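Salicylate 5-hydroxylase, large oxygenase component (Ralstonia sp., PDB 7C8Z) serves as the oxygenase component of a multicomponent enzyme system that hydroxylates salicylate at carbon 5 to give gentisate, using a [2Fe-2S] cluster and a separate iron. Local coordinates at residues Asn108-Arg113 with Trp135-Lys140; Arg224-Gly229 with His349-Phe354; Lys232-Asn237 with Glu391-Ser396. All blocks are in the same frame, centred on the assembly; numbering follows the deposited sequence.

Contact 1: residues Asn108-Arg113 with Trp135-Lys140. With FES (Fe2/s2 (inorganic) cluster), chain I.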
loop_
_atom_site.group_PDB
_atom_site.type_symbol
_atom_site.label_atom_id
_atom_site.label_comp_id
_atom_site.label_asym_id
_atom_site.label_seq_id
_atom_site.Cartn_x
_atom_site.Cartn_y
_atom_site.Cartn_z
ATOM N N ASN A 108 -15.621 21.582 -4.373
ATOM C CA ASN A 108 -14.514 21.381 -5.304
ATOM C C ASN A 108 -14.865 20.333 -6.352
ATOM O O ASN A 108 -14.109 19.378 -6.559
ATOM C CB ASN A 108 -13.250 20.961 -4.539
ATOM C CG ASN A 108 -11.990 20.993 -5.401
ATOM O OD1 ASN A 108 -11.993 21.507 -6.518
ATOM N ND2 ASN A 108 -10.910 20.434 -4.878
ATOM N N VAL A 109 -16.009 20.499 -7.013
ATOM C CA VAL A 109 -16.463 19.591 -8.062
ATOM C C VAL A 109 -16.986 20.427 -9.219
ATOM O O VAL A 109 -17.788 21.342 -9.011
ATOM C CB VAL A 109 -17.559 18.631 -7.562
ATOM C CG1 VAL A 109 -18.068 17.765 -8.703
ATOM C CG2 VAL A 109 -17.037 17.769 -6.430
ATOM N N CYS A 110 -16.546 20.112 -10.433
ATOM C CA CYS A 110 -16.958 20.915 -11.567
ATOM C C CYS A 110 -18.369 20.556 -12.018
ATOM O O CYS A 110 -18.875 19.460 -11.773
ATOM C CB CYS A 110 -16.010 20.745 -12.743
ATOM S SG CYS A 110 -16.669 21.587 -14.195
ATOM N N ALA A 111 -18.998 21.505 -12.708
ATOM C CA ALA A 111 -20.366 21.328 -13.168
ATOM C C ALA A 111 -20.456 20.583 -14.493
ATOM O O ALA A 111 -21.484 19.953 -14.765
ATOM C CB ALA A 111 -21.052 22.691 -13.289
ATOM N N HIS A 112 -19.427 20.658 -15.339
ATOM C CA HIS A 112 -19.469 19.937 -16.606
ATOM C C HIS A 112 -19.468 18.426 -16.399
ATOM O O HIS A 112 -20.499 17.767 -16.574
ATOM C CB HIS A 112 -18.292 20.356 -17.492
ATOM C CG HIS A 112 -18.273 19.699 -18.840
ATOM N ND1 HIS A 112 -17.257 19.903 -19.750
ATOM C CD2 HIS A 112 -19.141 18.848 -19.435
ATOM C CE1 HIS A 112 -17.495 19.200 -20.843
ATOM N NE2 HIS A 112 -18.632 18.548 -20.676
ATOM N N ARG A 113 -18.334 17.866 -15.977
ATOM C CA ARG A 113 -18.245 16.424 -15.779
ATOM C C ARG A 113 -17.665 16.078 -14.415
ATOM O O ARG A 113 -16.975 15.066 -14.265
ATOM C CB ARG A 113 -17.436 15.767 -16.895
ATOM C CG ARG A 113 -18.180 15.674 -18.223
ATOM C CD ARG A 113 -17.412 14.834 -19.236
ATOM N NE ARG A 113 -17.324 15.498 -20.533
ATOM C CZ ARG A 113 -16.382 15.251 -21.438
ATOM N NH1 ARG A 113 -15.437 14.351 -21.189
ATOM N NH2 ARG A 113 -16.383 15.909 -22.590
ATOM N N TRP A 135 -13.735 25.568 -17.978
ATOM C CA TRP A 135 -14.907 26.276 -17.473
ATOM C C TRP A 135 -14.461 27.236 -16.380
ATOM O O TRP A 135 -13.663 26.866 -15.514
ATOM C CB TRP A 135 -15.957 25.305 -16.933
ATOM C CG TRP A 135 -16.858 24.731 -17.990
ATOM C CD1 TRP A 135 -16.571 24.579 -19.311
ATOM C CD2 TRP A 135 -18.190 24.224 -17.809
ATOM N NE1 TRP A 135 -17.638 24.013 -19.969
ATOM C CE2 TRP A 135 -18.644 23.784 -19.071
ATOM C CE3 TRP A 135 -19.040 24.097 -16.703
ATOM C CZ2 TRP A 135 -19.910 23.229 -19.260
ATOM C CZ3 TRP A 135 -20.299 23.545 -16.895
ATOM C CH2 TRP A 135 -20.721 23.118 -18.164
ATOM N N ASN A 136 -14.955 28.472 -16.430
ATOM C CA ASN A 136 -14.536 29.525 -15.513
ATOM C C ASN A 136 -15.679 29.889 -14.571
ATOM O O ASN A 136 -16.805 30.132 -15.021
ATOM C CB ASN A 136 -14.073 30.758 -16.295
ATOM C CG ASN A 136 -13.465 31.832 -15.404
ATOM O OD1 ASN A 136 -14.140 32.417 -14.553
ATOM N ND2 ASN A 136 -12.177 32.096 -15.598
ATOM N N TYR A 137 -15.379 29.945 -13.269
ATOM C CA TYR A 137 -16.333 30.278 -12.221
ATOM C C TYR A 137 -15.825 31.460 -11.405
ATOM O O TYR A 137 -14.623 31.580 -11.146
ATOM C CB TYR A 137 -16.558 29.104 -11.256
ATOM C CG TYR A 137 -16.925 27.788 -11.897
ATOM C CD1 TYR A 137 -15.953 26.952 -12.430
ATOM C CD2 TYR A 137 -18.248 27.370 -11.947
ATOM C CE1 TYR A 137 -16.294 25.742 -13.006
ATOM C CE2 TYR A 137 -18.597 26.168 -12.518
ATOM C CZ TYR A 137 -17.623 25.355 -13.046
ATOM O OH TYR A 137 -17.988 24.155 -13.612
ATOM N N SER A 138 -16.756 32.308 -10.964
ATOM C CA SER A 138 -16.440 33.347 -9.995
ATOM C C SER A 138 -15.930 32.729 -8.688
ATOM O O SER A 138 -16.133 31.546 -8.399
ATOM C CB SER A 138 -17.663 34.221 -9.720
ATOM O OG SER A 138 -18.667 33.505 -9.021
ATOM N N LEU A 139 -15.309 33.571 -7.860
ATOM C CA LEU A 139 -14.917 33.135 -6.525
ATOM C C LEU A 139 -16.111 32.840 -5.625
ATOM O O LEU A 139 -15.913 32.387 -4.489
ATOM C CB LEU A 139 -14.014 34.185 -5.871
ATOM C CG LEU A 139 -12.621 34.356 -6.482
ATOM C CD1 LEU A 139 -11.860 35.470 -5.785
ATOM C CD2 LEU A 139 -11.832 33.046 -6.434
ATOM N N LYS A 140 -17.333 33.085 -6.097
ATOM C CA LYS A 140 -18.542 32.696 -5.387
ATOM C C LYS A 140 -19.141 31.403 -5.919
ATOM O O LYS A 140 -20.123 30.914 -5.349
ATOM C CB LYS A 140 -19.591 33.811 -5.466
ATOM C CG LYS A 140 -19.141 35.135 -4.867
ATOM C CD LYS A 140 -20.276 36.148 -4.854
ATOM C CE LYS A 140 -20.589 36.594 -3.439
ATOM N NZ LYS A 140 -19.518 37.467 -2.879
HETATM FE FE1 FES I . -15.099 19.704 -18.453
HETATM FE FE2 FES I . -14.549 21.140 -15.787
HETATM S S1 FES I . -14.628 21.772 -17.879
HETATM S S2 FES I . -15.003 19.088 -16.353
#
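His112 and Trp135 form an offset stack right at the Rieske [2Fe-2S] cluster, so a cluster ligand carries an indole against its own side. The two rings lie only 16° from parallel with centroids 5.0 Å apart, and what sits squarely over the six-membered ring of Trp135 is the methylene of the histidine: His112 CB lies 3.5 Å from that ring's centroid. CG of His112 is anti to the backbone N (chi1 -178°), which carries the imidazole past the CZ2 side of the indole to the metal. There His112 ND1 binds FE1 at 2.5 Å, with His133 as the other histidine on the same iron. Cys110, with Cys130 probably a ligand of the other iron, directs its SG toward FE2. The indole also passes over sulfide S1, with Trp135 CD1 3.7 Å from it. On the imidazole, His112 NE2 is hydrogen-bonded to Glu426 of the second subunit, consistent with the subunit-to-subunit electron path of this oxygenase family. Ala111 tucks its methyl against the indole edge, CB 3.8 Å from Trp135 CZ3.

Contact 2: residues Arg224-Gly229 with His349-Phe354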
loop_
_atom_site.group_PDB
_atom_site.type_symbol
_atom_site.label_atom_id
_atom_site.label_comp_id
_atom_site.label_asym_id
_atom_site.label_seq_id
_atom_site.Cartn_x
_atom_site.Cartn_y
_atom_site.Cartn_z
ATOM N N ARG A 224 -0.344 16.968 10.830
ATOM C CA ARG A 224 -1.339 16.105 10.209
ATOM C C ARG A 224 -1.069 14.655 10.573
ATOM O O ARG A 224 0.083 14.213 10.584
ATOM C CB ARG A 224 -1.349 16.256 8.678
ATOM C CG ARG A 224 -1.363 17.696 8.173
ATOM C CD ARG A 224 -1.286 17.768 6.654
ATOM N NE ARG A 224 -2.555 18.221 6.102
ATOM C CZ ARG A 224 -2.824 19.486 5.804
ATOM N NH1 ARG A 224 -1.905 20.422 5.994
ATOM N NH2 ARG A 224 -4.013 19.814 5.323
ATOM N N GLN A 225 -2.139 13.913 10.849
ATOM C CA GLN A 225 -1.981 12.499 11.154
ATOM C C GLN A 225 -3.169 11.706 10.637
ATOM O O GLN A 225 -4.315 12.145 10.737
ATOM C CB GLN A 225 -1.817 12.279 12.659
ATOM C CG GLN A 225 -2.898 12.920 13.502
ATOM C CD GLN A 225 -2.693 12.662 14.983
ATOM O OE1 GLN A 225 -2.942 13.533 15.820
ATOM N NE2 GLN A 225 -2.230 11.460 15.313
ATOM N N ARG A 226 -2.890 10.528 10.104
ATOM C CA ARG A 226 -3.924 9.596 9.671
ATOM C C ARG A 226 -4.070 8.549 10.768
ATOM O O ARG A 226 -3.132 7.789 11.035
ATOM C CB ARG A 226 -3.549 8.957 8.335
ATOM C CG ARG A 226 -4.505 7.881 7.850
ATOM C CD ARG A 226 -4.477 7.802 6.334
ATOM N NE ARG A 226 -4.799 9.095 5.738
ATOM C CZ ARG A 226 -4.296 9.532 4.590
ATOM N NH1 ARG A 226 -3.443 8.780 3.914
ATOM N NH2 ARG A 226 -4.641 10.723 4.124
ATOM N N ILE A 227 -5.229 8.524 11.418
ATOM C CA ILE A 227 -5.493 7.619 12.532
ATOM C C ILE A 227 -6.466 6.554 12.041
ATOM O O ILE A 227 -7.604 6.882 11.679
ATOM C CB ILE A 227 -6.058 8.368 13.751
ATOM C CG1 ILE A 227 -5.160 9.552 14.108
ATOM C CG2 ILE A 227 -6.181 7.430 14.942
ATOM C CD1 ILE A 227 -5.633 10.340 15.297
ATOM N N PRO A 228 -6.075 5.284 12.021
ATOM C CA PRO A 228 -6.934 4.209 11.490
ATOM C C PRO A 228 -7.981 3.729 12.493
ATOM O O PRO A 228 -7.974 2.575 12.939
ATOM C CB PRO A 228 -5.914 3.113 11.140
ATOM C CG PRO A 228 -4.551 3.719 11.341
ATOM C CD PRO A 228 -4.715 4.815 12.310
ATOM N N GLY A 229 -8.893 4.636 12.866
ATOM C CA GLY A 229 -10.027 4.285 13.694
ATOM C C GLY A 229 -11.256 5.066 13.271
ATOM O O GLY A 229 -11.159 6.056 12.538
ATOM N N HIS A 349 -15.344 3.877 7.388
ATOM C CA HIS A 349 -15.699 3.620 8.780
ATOM C C HIS A 349 -14.485 3.365 9.662
ATOM O O HIS A 349 -14.609 3.413 10.891
ATOM C CB HIS A 349 -16.651 2.431 8.868
ATOM C CG HIS A 349 -15.967 1.101 8.785
ATOM N ND1 HIS A 349 -15.886 0.381 7.612
ATOM C CD2 HIS A 349 -15.339 0.357 9.726
ATOM C CE1 HIS A 349 -15.234 -0.747 7.836
ATOM N NE2 HIS A 349 -14.891 -0.785 9.111
ATOM N N GLY A 350 -13.326 3.077 9.079
ATOM C CA GLY A 350 -12.207 2.637 9.886
ATOM C C GLY A 350 -10.980 3.527 9.889
ATOM O O GLY A 350 -9.902 3.068 10.275
ATOM N N SER A 351 -11.115 4.784 9.470
ATOM C CA SER A 351 -9.973 5.691 9.448
ATOM C C SER A 351 -10.456 7.131 9.396
ATOM O O SER A 351 -11.564 7.418 8.936
ATOM C CB SER A 351 -9.048 5.408 8.260
ATOM O OG SER A 351 -8.074 6.430 8.134
ATOM N N PHE A 352 -9.602 8.037 9.865
ATOM C CA PHE A 352 -9.877 9.457 9.717
ATOM C C PHE A 352 -8.566 10.224 9.746
ATOM O O PHE A 352 -7.621 9.843 10.443
ATOM C CB PHE A 352 -10.835 9.982 10.800
ATOM C CG PHE A 352 -10.233 10.060 12.182
ATOM C CD1 PHE A 352 -10.290 8.972 13.044
ATOM C CD2 PHE A 352 -9.638 11.234 12.633
ATOM C CE1 PHE A 352 -9.750 9.045 14.320
ATOM C CE2 PHE A 352 -9.097 11.315 13.905
ATOM C CZ PHE A 352 -9.152 10.218 14.750
ATOM N N ASP A 353 -8.522 11.307 8.976
ATOM C CA ASP A 353 -7.419 12.250 9.022
ATOM C C ASP A 353 -7.692 13.311 10.082
ATOM O O ASP A 353 -8.843 13.660 10.366
ATOM C CB ASP A 353 -7.210 12.910 7.657
ATOM C CG ASP A 353 -6.653 11.947 6.611
ATOM O OD1 ASP A 353 -6.187 10.843 6.976
ATOM O OD2 ASP A 353 -6.677 12.301 5.413
ATOM N N PHE A 354 -6.616 13.825 10.662
ATOM C CA PHE A 354 -6.690 14.715 11.813
ATOM C C PHE A 354 -5.682 15.827 11.577
ATOM O O PHE A 354 -4.470 15.571 11.540
ATOM C CB PHE A 354 -6.392 13.966 13.109
ATOM C CG PHE A 354 -7.029 14.570 14.331
ATOM C CD1 PHE A 354 -8.362 14.953 14.322
ATOM C CD2 PHE A 354 -6.297 14.729 15.496
ATOM C CE1 PHE A 354 -8.950 15.499 15.451
ATOM C CE2 PHE A 354 -6.876 15.272 16.625
ATOM C CZ PHE A 354 -8.209 15.653 16.606
#
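Arg226 and Asp353 clasp each other across two antiparallel strands, 217-227 and 352-361, at the edge of the chain's large antiparallel sheet in the catalytic domain, which a strand of a neighbouring protein chain extends. The backbones are joined by paired bonds at Gln225 with Phe354 and at Ile227 with Phe352; Arg226 and Asp353 form the non-hydrogen-bonded pair between them.

The tightly packed side carries Gln225, Ile227, Phe352 and Phe354. CB of Ile227 stands over one face of the Phe352 ring, 4.0 Å from its centroid, while Ile227 CD1 reaches Phe352 CZ at 3.6 Å. Phe352 has CG wedged between its backbone N and carbonyl carbon (chi1 71°), and this turns the ring back across the neighbouring strand. Gln225 runs alongside Phe354 and sets its OE1 at the ring edge, 3.6 Å from Phe354 CD2; the same oxygen accepts a hydrogen bond from Trp356. Met234 of helix 232-238 and Ile393 of helix 387-402 close over this layer.

The other side is polar; Arg226 stays partly exposed while Asp353 is buried, and a chain of another protein packs against both. The guanidinium and carboxylate are nearly coplanar, 24° apart, and meet side-on through two nitrogens. Arg226 also forms a salt bridge with an acidic side chain of another protein's chain. The strand stops at Ile227; Pro228 centres an inverse gamma turn, and Gly229 beyond it sets its O at the Phe352 ring edge, 3.1 Å from CD1. In the salt bridge, Arg226 NE meets the syn lone pair of Asp353 OD1 at 2.6 Å, and NH2 takes Asp353 OD2 at 2.9 Å.

Contact 3: residues Lys232-Asn237 with Glu391-Ser396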
loop_
_atom_site.group_PDB
_atom_site.type_symbol
_atom_site.label_atom_id
_atom_site.label_comp_id
_atom_site.label_asym_id
_atom_site.label_seq_id
_atom_site.Cartn_x
_atom_site.Cartn_y
_atom_site.Cartn_z
ATOM N N LYS A 232 -15.729 8.758 15.197
ATOM C CA LYS A 232 -16.413 9.006 16.464
ATOM C C LYS A 232 -15.469 8.850 17.649
ATOM O O LYS A 232 -15.569 9.592 18.637
ATOM C CB LYS A 232 -17.610 8.065 16.600
ATOM C CG LYS A 232 -18.703 8.316 15.576
ATOM C CD LYS A 232 -20.004 7.634 15.967
ATOM C CE LYS A 232 -19.902 6.126 15.803
ATOM N NZ LYS A 232 -19.975 5.695 14.376
ATOM N N LEU A 233 -14.523 7.908 17.554
ATOM C CA LEU A 233 -13.588 7.675 18.650
ATOM C C LEU A 233 -12.799 8.929 19.003
ATOM O O LEU A 233 -12.372 9.087 20.151
ATOM C CB LEU A 233 -12.631 6.543 18.291
ATOM C CG LEU A 233 -13.225 5.144 18.376
ATOM C CD1 LEU A 233 -12.200 4.116 17.927
ATOM C CD2 LEU A 233 -13.700 4.862 19.785
ATOM N N MET A 234 -12.601 9.836 18.044
ATOM C CA MET A 234 -11.913 11.080 18.365
ATOM C C MET A 234 -12.804 11.990 19.196
ATOM O O MET A 234 -12.374 12.532 20.223
ATOM C CB MET A 234 -11.457 11.785 17.088
ATOM C CG MET A 234 -10.669 13.065 17.342
ATOM S SD MET A 234 -9.473 12.904 18.683
ATOM C CE MET A 234 -8.097 12.102 17.861
ATOM N N GLN A 235 -14.063 12.148 18.781
ATOM C CA GLN A 235 -15.009 12.923 19.579
ATOM C C GLN A 235 -15.107 12.366 20.991
ATOM O O GLN A 235 -14.917 13.093 21.976
ATOM C CB GLN A 235 -16.375 12.944 18.891
ATOM C CG GLN A 235 -16.426 13.890 17.699
ATOM C CD GLN A 235 -16.489 15.350 18.122
ATOM O OE1 GLN A 235 -16.746 15.660 19.286
ATOM N NE2 GLN A 235 -16.247 16.254 17.174
ATOM N N GLU A 236 -15.364 11.060 21.103
ATOM C CA GLU A 236 -15.334 10.390 22.397
ATOM C C GLU A 236 -14.094 10.778 23.186
ATOM O O GLU A 236 -14.181 11.134 24.368
ATOM C CB GLU A 236 -15.362 8.874 22.205
ATOM C CG GLU A 236 -16.648 8.315 21.658
ATOM C CD GLU A 236 -16.618 6.804 21.588
ATOM O OE1 GLU A 236 -15.798 6.187 22.301
ATOM O OE2 GLU A 236 -17.408 6.228 20.815
ATOM N N ASN A 237 -12.930 10.757 22.528
ATOM C CA ASN A 237 -11.683 10.953 23.260
ATOM C C ASN A 237 -11.626 12.333 23.896
ATOM O O ASN A 237 -11.055 12.492 24.981
ATOM C CB ASN A 237 -10.486 10.733 22.332
ATOM C CG ASN A 237 -9.167 10.694 23.082
ATOM O OD1 ASN A 237 -8.786 9.666 23.639
ATOM N ND2 ASN A 237 -8.465 11.816 23.100
ATOM N N GLU A 391 -2.936 6.373 19.224
ATOM C CA GLU A 391 -2.642 4.958 19.435
ATOM C C GLU A 391 -3.861 4.216 19.981
ATOM O O GLU A 391 -4.277 3.187 19.428
ATOM C CB GLU A 391 -1.445 4.799 20.372
ATOM C CG GLU A 391 -0.150 5.470 19.896
ATOM C CD GLU A 391 0.561 4.734 18.768
ATOM O OE1 GLU A 391 -0.110 4.166 17.878
ATOM O OE2 GLU A 391 1.810 4.724 18.779
ATOM N N VAL A 392 -4.472 4.746 21.047
ATOM C CA VAL A 392 -5.589 4.037 21.669
ATOM C C VAL A 392 -6.805 4.046 20.757
ATOM O O VAL A 392 -7.606 3.104 20.782
ATOM C CB VAL A 392 -5.928 4.599 23.068
ATOM C CG1 VAL A 392 -4.706 4.560 23.965
ATOM C CG2 VAL A 392 -6.517 6.011 22.988
ATOM N N ILE A 393 -6.965 5.079 19.926
ATOM C CA ILE A 393 -8.091 5.094 18.996
ATOM C C ILE A 393 -7.933 3.988 17.957
ATOM O O ILE A 393 -8.880 3.240 17.666
ATOM C CB ILE A 393 -8.231 6.487 18.359
ATOM C CG1 ILE A 393 -8.829 7.455 19.380
ATOM C CG2 ILE A 393 -9.091 6.441 17.099
ATOM C CD1 ILE A 393 -9.025 8.842 18.855
ATOM N N GLU A 394 -6.725 3.841 17.408
ATOM C CA GLU A 394 -6.480 2.750 16.469
ATOM C C GLU A 394 -6.723 1.394 17.127
ATOM O O GLU A 394 -7.397 0.526 16.556
ATOM C CB GLU A 394 -5.052 2.834 15.926
ATOM C CG GLU A 394 -4.734 1.780 14.883
ATOM C CD GLU A 394 -3.397 2.008 14.201
ATOM O OE1 GLU A 394 -2.631 2.877 14.667
ATOM O OE2 GLU A 394 -3.118 1.318 13.196
ATOM N N TRP A 395 -6.201 1.204 18.344
ATOM C CA TRP A 395 -6.324 -0.099 18.997
ATOM C C TRP A 395 -7.779 -0.408 19.343
ATOM O O TRP A 395 -8.217 -1.564 19.252
ATOM C CB TRP A 395 -5.434 -0.153 20.241
ATOM C CG TRP A 395 -3.995 0.207 19.962
ATOM C CD1 TRP A 395 -3.378 0.228 18.746
ATOM C CD2 TRP A 395 -3.003 0.607 20.918
ATOM N NE1 TRP A 395 -2.069 0.614 18.883
ATOM C CE2 TRP A 395 -1.813 0.857 20.206
ATOM C CE3 TRP A 395 -3.004 0.781 22.303
ATOM C CZ2 TRP A 395 -0.635 1.261 20.835
ATOM C CZ3 TRP A 395 -1.834 1.186 22.924
ATOM C CH2 TRP A 395 -0.668 1.420 22.192
ATOM N N SER A 396 -8.547 0.614 19.722
ATOM C CA SER A 396 -9.970 0.419 19.961
ATOM C C SER A 396 -10.686 0.002 18.684
ATOM O O SER A 396 -11.560 -0.873 18.712
ATOM C CB SER A 396 -10.574 1.703 20.519
ATOM O OG SER A 396 -9.900 2.088 21.702
#
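Leu233 and Ile393 bring together two helices of the catalytic domain, 232-238 and 387-402, in a buried, largely apolar packing between the sheet and the mononuclear iron. The short helical segments pass 10.0 Å apart at 131°, and no hydrogen bond joins them.

Ile393 is the centre of the contact, touching Leu233, Met234 and Asn237. Its CG2 lies 3.7 Å from Leu233 CB, while CD1, at the end of an extended chain, pushes on to Met234 and stops 3.5 Å from CE. Met234 bends twice, at chi2 (42°) and chi3 (81°), and thereby lays its thioether and terminal methyl across the isoleucine at about a right angle. Leu233 answers in the other direction: its CD1 rests against the backbone of the partner helix, 3.4 Å from Ile393 O. Ser396 meets the same methyl with CB, while its OG turns back to donate to Val392 O at 2.7 Å. That carbonyl also accepts from Ser396 N, the two donors arriving from opposite faces of its plane.

Asn237 adds its CB, 4.2 Å from Ile393 CD1; the amide of Asn237 makes a weak hydrogen bond to Asp389, an iron ligand. Asn237 also packs on His243, another ligand, so this helix pair borders the two-histidine, one-carboxylate iron site characteristic of ring-hydroxylating oxygenases.

Overall arrangement
Contacts 2 and 3 form one continuous layer, their centres 9 Å apart: strand 217-227 is followed, after a short turn, by helix 232-238, and both helices lie on the apolar side of the strand pair. Phe354 CE1 comes within 3.5 Å of Met234 CG, and Ile227 CG2 within 3.8 Å of Ile393 CG2. From there contact 3 reaches the iron site through the side chain of Asn237. Contact 1 stands apart in the Rieske domain, its centre about 37 Å from that of contact 3 in the same chain. Across the interface, Arg113 of contact 1 forms a salt bridge with Asp240 of the second subunit, consistent with electrons passing between the cluster of one subunit and the iron of its neighbour.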